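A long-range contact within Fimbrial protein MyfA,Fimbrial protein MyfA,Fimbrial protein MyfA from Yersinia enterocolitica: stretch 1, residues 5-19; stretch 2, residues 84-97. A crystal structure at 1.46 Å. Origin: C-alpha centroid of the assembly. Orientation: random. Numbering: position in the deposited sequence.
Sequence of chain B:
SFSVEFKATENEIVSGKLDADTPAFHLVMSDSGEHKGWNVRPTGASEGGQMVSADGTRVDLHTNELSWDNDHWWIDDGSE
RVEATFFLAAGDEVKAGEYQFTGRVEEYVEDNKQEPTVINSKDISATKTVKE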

ATOM      1  N   GLU B   5     -27.327  -2.129   2.734  1.00 21.15           N
ATOM      2  CA  GLU B   5     -26.642  -1.075   3.476  1.00 23.18           C
ATOM      3  C   GLU B   5     -25.219  -1.480   3.787  1.00 21.48           C
ATOM      4  O   GLU B   5     -24.974  -2.576   4.268  1.00 21.54           O
ATOM      5  N   PHE B   6     -24.289  -0.575   3.515  1.00 22.01           N
ATOM      6  CA  PHE B   6     -22.875  -0.828   3.725  1.00 23.05           C
ATOM      7  C   PHE B   6     -22.222   0.392   4.374  1.00 24.04           C
ATOM      8  O   PHE B   6     -22.184   1.473   3.787  1.00 23.63           O
ATOM      9  N   LYS B   7     -21.718   0.214   5.590  1.00 22.94           N
ATOM     10  CA  LYS B   7     -21.169   1.314   6.361  1.00 23.99           C
ATOM     11  C   LYS B   7     -19.885   0.882   7.021  1.00 21.29           C
ATOM     12  O   LYS B   7     -19.697  -0.297   7.299  1.00 20.37           O
ATOM     13  N   ALA B   8     -19.002   1.839   7.273  1.00 21.69           N
ATOM     14  CA  ALA B   8     -17.831   1.567   8.086  1.00 20.89           C
ATOM     15  C   ALA B   8     -18.335   1.358   9.504  1.00 21.43           C
ATOM     16  O   ALA B   8     -19.344   1.942   9.898  1.00 23.31           O
ATOM     17  N   THR B   9     -17.648   0.524  10.274  1.00 22.30           N
ATOM     18  CA  THR B   9     -18.071   0.271  11.642  1.00 23.77           C
ATOM     19  C   THR B   9     -17.664   1.407  12.573  1.00 26.89           C
ATOM     20  O   THR B   9     -16.970   2.334  12.162  1.00 26.94           O
ATOM     21  N   GLU B  10     -18.097   1.325  13.830  1.00 27.79           N
ATOM     22  CA  GLU B  10     -17.898   2.409  14.796  1.00 30.34           C
ATOM     23  C   GLU B  10     -16.572   2.327  15.535  1.00 28.35           C
ATOM     24  O   GLU B  10     -16.081   3.333  16.041  1.00 28.20           O
ATOM     25  N   ASN B  11     -15.993   1.134  15.593  1.00 28.52           N
ATOM     26  CA  ASN B  11     -14.753   0.944  16.340  1.00 30.54           C
ATOM     27  C   ASN B  11     -13.570   1.761  15.816  1.00 31.69           C
ATOM     28  O   ASN B  11     -13.419   1.986  14.618  1.00 28.06           O
ATOM     29  N   GLU B  12     -12.746   2.226  16.739  1.00 30.69           N
ATOM     30  CA  GLU B  12     -11.653   3.112  16.388  1.00 28.11           C
ATOM     31  C   GLU B  12     -10.437   2.292  16.004  1.00 26.37           C
ATOM     32  O   GLU B  12     -10.062   1.365  16.711  1.00 29.53           O
ATOM     33  N   ILE B  13      -9.825   2.618  14.877  1.00 24.63           N
ATOM     34  CA  ILE B  13      -8.610   1.925  14.498  1.00 23.47           C
ATOM     35  C   ILE B  13      -7.421   2.886  14.488  1.00 26.44           C
ATOM     36  O   ILE B  13      -7.513   4.012  13.987  1.00 22.93           O
ATOM     37  N   VAL B  14      -6.314   2.427  15.064  1.00 27.64           N
ATOM     38  CA  VAL B  14      -5.083   3.198  15.161  1.00 25.93           C
ATOM     39  C   VAL B  14      -4.050   2.415  14.383  1.00 24.94           C
ATOM     40  O   VAL B  14      -4.096   1.184  14.376  1.00 24.84           O
ATOM     41  N   SER B  15      -3.150   3.117  13.702  1.00 23.30           N
ATOM     42  CA  SER B  15      -2.052   2.477  12.978  1.00 25.80           C
ATOM     43  C   SER B  15      -1.234   1.548  13.866  1.00 24.40           C
ATOM     44  O   SER B  15      -1.170   1.735  15.080  1.00 26.31           O
ATOM     45  N   GLY B  16      -0.624   0.541  13.252  1.00 23.02           N
ATOM     46  CA  GLY B  16       0.198  -0.404  13.980  1.00 22.29           C
ATOM     47  C   GLY B  16      -0.337  -1.807  13.841  1.00 23.91           C
ATOM     48  O   GLY B  16      -1.325  -2.040  13.153  1.00 24.32           O
ATOM     49  N   LYS B  17       0.323  -2.747  14.502  1.00 28.55           N
ATOM     50  CA  LYS B  17      -0.046  -4.147  14.396  1.00 26.03           C
ATOM     51  C   LYS B  17      -1.303  -4.410  15.210  1.00 25.53           C
ATOM     52  O   LYS B  17      -1.417  -3.987  16.359  1.00 26.89           O
ATOM     53  N   LEU B  18      -2.257  -5.089  14.590  1.00 26.37           N
ATOM     54  CA  LEU B  18      -3.522  -5.394  15.229  1.00 23.01           C
ATOM     55  C   LEU B  18      -3.335  -6.565  16.172  1.00 27.66           C
ATOM     56  O   LEU B  18      -2.677  -7.546  15.811  1.00 30.34           O
ATOM     57  N   ASP B  19      -3.887  -6.460  17.381  1.00 28.00           N
ATOM     58  CA  ASP B  19      -3.820  -7.567  18.328  1.00 31.76           C
ATOM     59  C   ASP B  19      -4.838  -8.613  17.910  1.00 30.02           C
ATOM     60  O   ASP B  19      -4.617  -9.821  18.058  1.00 29.43           O
ATOM     61  N   ALA B  84     -23.198  -9.140   7.277  1.00 20.57           N
ATOM     62  CA  ALA B  84     -21.800  -9.550   7.291  1.00 19.92           C
ATOM     63  C   ALA B  84     -20.950  -8.417   7.818  1.00 20.55           C
ATOM     64  O   ALA B  84     -21.184  -7.260   7.476  1.00 23.51           O
ATOM     65  N   THR B  85     -19.977  -8.751   8.662  1.00 19.88           N
ATOM     66  CA  THR B  85     -18.961  -7.786   9.067  1.00 20.20           C
ATOM     67  C   THR B  85     -17.650  -8.131   8.373  1.00 19.55           C
ATOM     68  O   THR B  85     -17.263  -9.296   8.309  1.00 19.18           O
ATOM     69  N   PHE B  86     -16.980  -7.119   7.839  1.00 19.85           N
ATOM     70  CA  PHE B  86     -15.676  -7.325   7.242  1.00 21.33           C
ATOM     71  C   PHE B  86     -14.623  -6.794   8.193  1.00 22.53           C
ATOM     72  O   PHE B  86     -14.641  -5.617   8.559  1.00 22.31           O
ATOM     73  N   PHE B  87     -13.718  -7.672   8.606  1.00 19.69           N
ATOM     74  CA  PHE B  87     -12.738  -7.312   9.610  1.00 19.74           C
ATOM     75  C   PHE B  87     -11.319  -7.399   9.061  1.00 21.03           C
ATOM     76  O   PHE B  87     -11.081  -8.028   8.029  1.00 18.34           O
ATOM     77  N   LEU B  88     -10.384  -6.756   9.755  1.00 20.59           N
ATOM     78  CA  LEU B  88      -8.970  -6.863   9.435  1.00 19.74           C
ATOM     79  C   LEU B  88      -8.386  -7.968  10.305  1.00 20.96           C
ATOM     80  O   LEU B  88      -8.775  -8.114  11.457  1.00 20.75           O
ATOM     81  N   ALA B  89      -7.469  -8.759   9.763  1.00 21.08           N
ATOM     82  CA  ALA B  89      -6.925  -9.871  10.530  1.00 22.71           C
ATOM     83  C   ALA B  89      -6.001  -9.386  11.647  1.00 26.38           C
ATOM     84  O   ALA B  89      -5.329  -8.361  11.527  1.00 25.49           O
ATOM     85  N   ALA B  90      -5.986 -10.133  12.743  1.00 25.37           N
ATOM     86  CA  ALA B  90      -5.041  -9.893  13.821  1.00 25.05           C
ATOM     87  C   ALA B  90      -3.621 -10.068  13.305  1.00 26.81           C
ATOM     88  O   ALA B  90      -3.334 -11.036  12.605  1.00 26.64           O
ATOM     89  N   GLY B  91      -2.730  -9.148  13.666  1.00 26.15           N
ATOM     90  CA  GLY B  91      -1.337  -9.250  13.269  1.00 25.99           C
ATOM     91  C   GLY B  91      -0.979  -8.402  12.063  1.00 28.87           C
ATOM     92  O   GLY B  91       0.206  -8.237  11.738  1.00 29.27           O
ATOM     93  N   ASP B  92      -2.003  -7.881  11.391  1.00 28.36           N
ATOM     94  CA  ASP B  92      -1.802  -6.985  10.259  1.00 27.28           C
ATOM     95  C   ASP B  92      -1.231  -5.641  10.703  1.00 26.43           C
ATOM     96  O   ASP B  92      -1.757  -5.003  11.614  1.00 26.22           O
ATOM     97  N   GLU B  93      -0.145  -5.228  10.057  1.00 25.84           N
ATOM     98  CA  GLU B  93       0.461  -3.939  10.329  1.00 22.79           C
ATOM     99  C   GLU B  93      -0.185  -2.913   9.428  1.00 22.17           C
ATOM    100  O   GLU B  93       0.033  -2.916   8.224  1.00 24.78           O
ATOM    101  N   VAL B  94      -1.001  -2.049  10.020  1.00 22.72           N
ATOM    102  CA  VAL B  94      -1.831  -1.126   9.260  1.00 20.37           C
ATOM    103  C   VAL B  94      -1.398   0.310   9.463  1.00 19.79           C
ATOM    104  O   VAL B  94      -1.214   0.757  10.585  1.00 23.84           O
ATOM    105  N   LYS B  95      -1.249   1.031   8.366  1.00 19.33           N
ATOM    106  CA  LYS B  95      -0.851   2.418   8.420  1.00 21.81           C
ATOM    107  C   LYS B  95      -2.079   3.305   8.442  1.00 23.03           C
ATOM    108  O   LYS B  95      -3.164   2.878   8.069  1.00 22.59           O
ATOM    109  N   ALA B  96      -1.899   4.546   8.879  1.00 24.15           N
ATOM    110  CA  ALA B  96      -2.992   5.504   8.922  1.00 25.25           C
ATOM    111  C   ALA B  96      -3.496   5.792   7.516  1.00 22.50           C
ATOM    112  O   ALA B  96      -2.738   5.707   6.553  1.00 21.45           O
ATOM    113  N   GLY B  97      -4.776   6.125   7.399  1.00 24.71           N
ATOM    114  CA  GLY B  97      -5.340   6.488   6.114  1.00 23.15           C
ATOM    115  C   GLY B  97      -6.850   6.416   6.065  1.00 23.04           C
ATOM    116  O   GLY B  97      -7.492   5.936   6.996  1.00 23.99           O
TER

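Two segments distant in sequence often join through a short ladder of backbone hydrogen bonds, leaving the side chains to close the space beside it; this contact in MyfA is a compact example. Gly 16 and Val 94 form an antiparallel hydrogen-bonded pair: Gly 16 N donates to Val 94 O at 2.7 Å, and Val 94 N returns a nearly linear bond to Gly 16 O at 3.1 Å. The ladder continues into the type II turn from Ala 89 to Asp 92, where Gly 91 N donates to Leu 18 O (2.7 Å) and Leu 18 N to Asp 92 O (3.0 Å).

One side chain adds to this backbone network. Lys 17 runs extended through chi1 to chi3 (t, t, t) before chi4 turns to p, which brings its NZ within 2.8 Å of Gly 91 O in a hydrogen bond. On the way it passes Glu 93 (chi1 m, chi2 t), its neighbour on the same face of the sheet; the contact there is between methylenes, Lys 17 CG and Glu 93 CG lying 4.1 Å apart. Gly 91 has backbone angles that call for glycine, since a CB would be jammed against the carbonyl O of Ala 90.

The apolar centre is Leu 18, which points toward the other stretch in the m, t rotamer. Leu 18 CD1 lies 3.4 Å from Leu 88 CB and 4.1 Å from Val 94 CG2, so a single methyl bridges the two residues. Leu 88, also m, t, points back across the contact, and its CD1 meets Ile 13 CD1 (m, t) at 4.3 Å. Farther from the ladder, Thr 9 CG2 and Thr 85 CG2 are 4.5 Å apart, and the Phe 6 ring (chi1 t) presents its edge to Phe 86 (chi1 m), with Phe 6 CE1 4.2 Å from Phe 86 CD2.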

ATOM      1  CB  GLU B   5     -27.364  -0.693   4.766  1.00 26.88           C
ATOM      2  CG  GLU B   5     -26.569   0.303   5.646  1.00 32.27           C
ATOM      3  CD  GLU B   5     -26.462   1.732   5.071  1.00 33.41           C
ATOM      4  OE1 GLU B   5     -25.992   1.919   3.925  1.00 33.71           O
ATOM      5  OE2 GLU B   5     -26.830   2.686   5.792  1.00 35.04           O
ATOM      6  CB  PHE B   6     -22.213  -1.137   2.387  1.00 22.20           C
ATOM      7  CG  PHE B   6     -20.775  -1.532   2.500  1.00 20.09           C
ATOM      8  CD1 PHE B   6     -20.422  -2.727   3.095  1.00 18.79           C
ATOM      9  CD2 PHE B   6     -19.780  -0.721   1.991  1.00 20.10           C
ATOM     10  CE1 PHE B   6     -19.102  -3.107   3.194  1.00 16.26           C
ATOM     11  CE2 PHE B   6     -18.457  -1.096   2.078  1.00 18.98           C
ATOM     12  CZ  PHE B   6     -18.120  -2.293   2.683  1.00 17.37           C
ATOM     13  CB  LYS B   7     -22.149   1.745   7.450  1.00 24.26           C
ATOM     14  CG  LYS B   7     -23.472   2.252   6.937  1.00 28.78           C
ATOM     15  CD  LYS B   7     -24.244   2.990   8.019  1.00 34.29           C
ATOM     16  CE  LYS B   7     -24.455   2.118   9.240  1.00 38.48           C
ATOM     17  NZ  LYS B   7     -25.462   2.709  10.167  1.00 42.34           N
ATOM     18  CB  ALA B   8     -16.842   2.720   8.019  1.00 21.70           C
ATOM     19  CB  THR B   9     -17.507  -1.023  12.168  1.00 21.54           C
ATOM     20  OG1 THR B   9     -16.090  -1.018  11.990  1.00 24.25           O
ATOM     21  CG2 THR B   9     -18.122  -2.216  11.445  1.00 20.22           C
ATOM     22  CB  GLU B  10     -19.047   2.457  15.808  1.00 31.17           C
ATOM     23  CG  GLU B  10     -20.311   3.144  15.291  1.00 42.78           C
ATOM     24  CD  GLU B  10     -21.455   3.085  16.291  1.00 56.60           C
ATOM     25  OE1 GLU B  10     -21.239   2.553  17.400  1.00 59.20           O
ATOM     26  OE2 GLU B  10     -22.564   3.567  15.970  1.00 58.54           O
ATOM     27  CB  ASN B  11     -14.405  -0.543  16.476  1.00 28.62           C
ATOM     28  CG  ASN B  11     -14.373  -1.258  15.153  1.00 27.22           C
ATOM     29  OD1 ASN B  11     -15.382  -1.338  14.457  1.00 28.04           O
ATOM     30  ND2 ASN B  11     -13.217  -1.802  14.803  1.00 26.11           N
ATOM     31  CB  GLU B  12     -11.346   4.000  17.585  1.00 32.97           C
ATOM     32  CG  GLU B  12     -10.223   4.993  17.401  1.00 35.65           C
ATOM     33  CD  GLU B  12     -10.058   5.884  18.619  1.00 42.87           C
ATOM     34  OE1 GLU B  12      -9.024   5.762  19.308  1.00 42.10           O
ATOM     35  OE2 GLU B  12     -10.967   6.697  18.892  1.00 50.55           O
ATOM     36  CB  ILE B  13      -8.761   1.203  13.153  1.00 24.88           C
ATOM     37  CG1 ILE B  13     -10.045   0.372  13.131  1.00 22.08           C
ATOM     38  CG2 ILE B  13      -7.581   0.303  12.909  1.00 24.78           C
ATOM     39  CD1 ILE B  13     -10.222  -0.457  11.881  1.00 20.60           C
ATOM     40  CB  VAL B  14      -4.635   3.309  16.629  1.00 29.27           C
ATOM     41  CG1 VAL B  14      -3.269   3.962  16.751  1.00 29.03           C
ATOM     42  CG2 VAL B  14      -5.658   4.088  17.421  1.00 30.25           C
ATOM     43  CB  SER B  15      -1.130   3.527  12.380  1.00 25.89           C
ATOM     44  OG  SER B  15      -0.689   4.422  13.374  1.00 28.18           O
ATOM     45  CB  LYS B  17       1.104  -5.027  14.876  1.00 26.70           C
ATOM     46  CG  LYS B  17       1.033  -6.473  14.426  1.00 25.96           C
ATOM     47  CD  LYS B  17       2.266  -7.232  14.889  1.00 30.60           C
ATOM     48  CE  LYS B  17       2.107  -8.737  14.718  1.00 31.73           C
ATOM     49  NZ  LYS B  17       2.256  -9.201  13.312  1.00 32.38           N
ATOM     50  CB  LEU B  18      -4.565  -5.729  14.170  1.00 22.99           C
ATOM     51  CG  LEU B  18      -4.906  -4.624  13.177  1.00 24.70           C
ATOM     52  CD1 LEU B  18      -5.771  -5.144  12.049  1.00 21.36           C
ATOM     53  CD2 LEU B  18      -5.596  -3.474  13.879  1.00 26.99           C
ATOM     54  CB  ASP B  19      -4.139  -7.120  19.763  1.00 37.05           C
ATOM     55  CG  ASP B  19      -3.699  -5.700  20.060  1.00 45.10           C
ATOM     56  OD1 ASP B  19      -2.507  -5.486  20.385  1.00 51.96           O
ATOM     57  OD2 ASP B  19      -4.564  -4.798  19.994  1.00 43.46           O
ATOM     58  CB  ALA B  84     -21.345  -9.947   5.911  1.00 18.84           C
ATOM     59  CB  THR B  85     -18.742  -7.774  10.583  1.00 19.73           C
ATOM     60  OG1 THR B  85     -19.991  -7.569  11.247  1.00 20.72           O
ATOM     61  CG2 THR B  85     -17.785  -6.661  10.981  1.00 21.03           C
ATOM     62  CB  PHE B  86     -15.589  -6.643   5.876  1.00 18.64           C
ATOM     63  CG  PHE B  86     -16.527  -7.219   4.856  1.00 17.09           C
ATOM     64  CD1 PHE B  86     -16.101  -8.214   3.986  1.00 15.41           C
ATOM     65  CD2 PHE B  86     -17.843  -6.768   4.770  1.00 18.26           C
ATOM     66  CE1 PHE B  86     -16.969  -8.751   3.043  1.00 17.32           C
ATOM     67  CE2 PHE B  86     -18.722  -7.302   3.833  1.00 16.63           C
ATOM     68  CZ  PHE B  86     -18.280  -8.295   2.970  1.00 17.73           C
ATOM     69  CB  PHE B  87     -12.888  -8.212  10.835  1.00 20.64           C
ATOM     70  CG  PHE B  87     -12.610  -9.657  10.558  1.00 21.37           C
ATOM     71  CD1 PHE B  87     -11.318 -10.149  10.608  1.00 18.79           C
ATOM     72  CD2 PHE B  87     -13.643 -10.526  10.244  1.00 22.96           C
ATOM     73  CE1 PHE B  87     -11.062 -11.466  10.344  1.00 20.81           C
ATOM     74  CE2 PHE B  87     -13.392 -11.853   9.977  1.00 22.06           C
ATOM     75  CZ  PHE B  87     -12.097 -12.324  10.027  1.00 21.20           C
ATOM     76  CB  LEU B  88      -8.275  -5.541   9.713  1.00 19.74           C
ATOM     77  CG  LEU B  88      -8.918  -4.315   9.085  1.00 16.95           C
ATOM     78  CD1 LEU B  88      -8.065  -3.093   9.337  1.00 18.84           C
ATOM     79  CD2 LEU B  88      -9.135  -4.537   7.599  1.00 18.51           C
ATOM     80  CB  ALA B  89      -6.214 -10.858   9.626  1.00 21.78           C
ATOM     81  CB  ALA B  90      -5.293 -10.862  14.939  1.00 26.63           C
ATOM     82  CB  ASP B  92      -3.114  -6.780   9.491  1.00 29.30           C
ATOM     83  CG  ASP B  92      -3.370  -7.864   8.453  1.00 32.10           C
ATOM     84  OD1 ASP B  92      -3.060  -9.042   8.729  1.00 31.03           O
ATOM     85  OD2 ASP B  92      -3.879  -7.527   7.359  1.00 30.08           O
ATOM     86  CB  GLU B  93       1.963  -3.995  10.094  1.00 21.92           C
ATOM     87  CG  GLU B  93       2.656  -4.993  11.008  1.00 27.46           C
ATOM     88  CD  GLU B  93       4.077  -4.584  11.339  1.00 34.92           C
ATOM     89  OE1 GLU B  93       4.562  -3.603  10.726  1.00 32.82           O
ATOM     90  OE2 GLU B  93       4.697  -5.241  12.210  1.00 34.12           O
ATOM     91  CB  VAL B  94      -3.292  -1.247   9.669  1.00 21.43           C
ATOM     92  CG1 VAL B  94      -4.122  -0.262   8.898  1.00 22.92           C
ATOM     93  CG2 VAL B  94      -3.794  -2.657   9.418  1.00 23.32           C
ATOM     94  CB  LYS B  95       0.003   2.746   7.206  1.00 22.81           C
ATOM     95  CG  LYS B  95       1.223   1.872   7.089  1.00 25.13           C
ATOM     96  CD  LYS B  95       2.285   2.505   6.204  1.00 25.92           C
ATOM     97  CE  LYS B  95       3.684   2.082   6.636  1.00 27.69           C
ATOM     98  NZ  LYS B  95       4.593   1.758   5.493  1.00 26.38           N
ATOM     99  CB  ALA B  96      -2.547   6.791   9.604  1.00 26.42           C
TER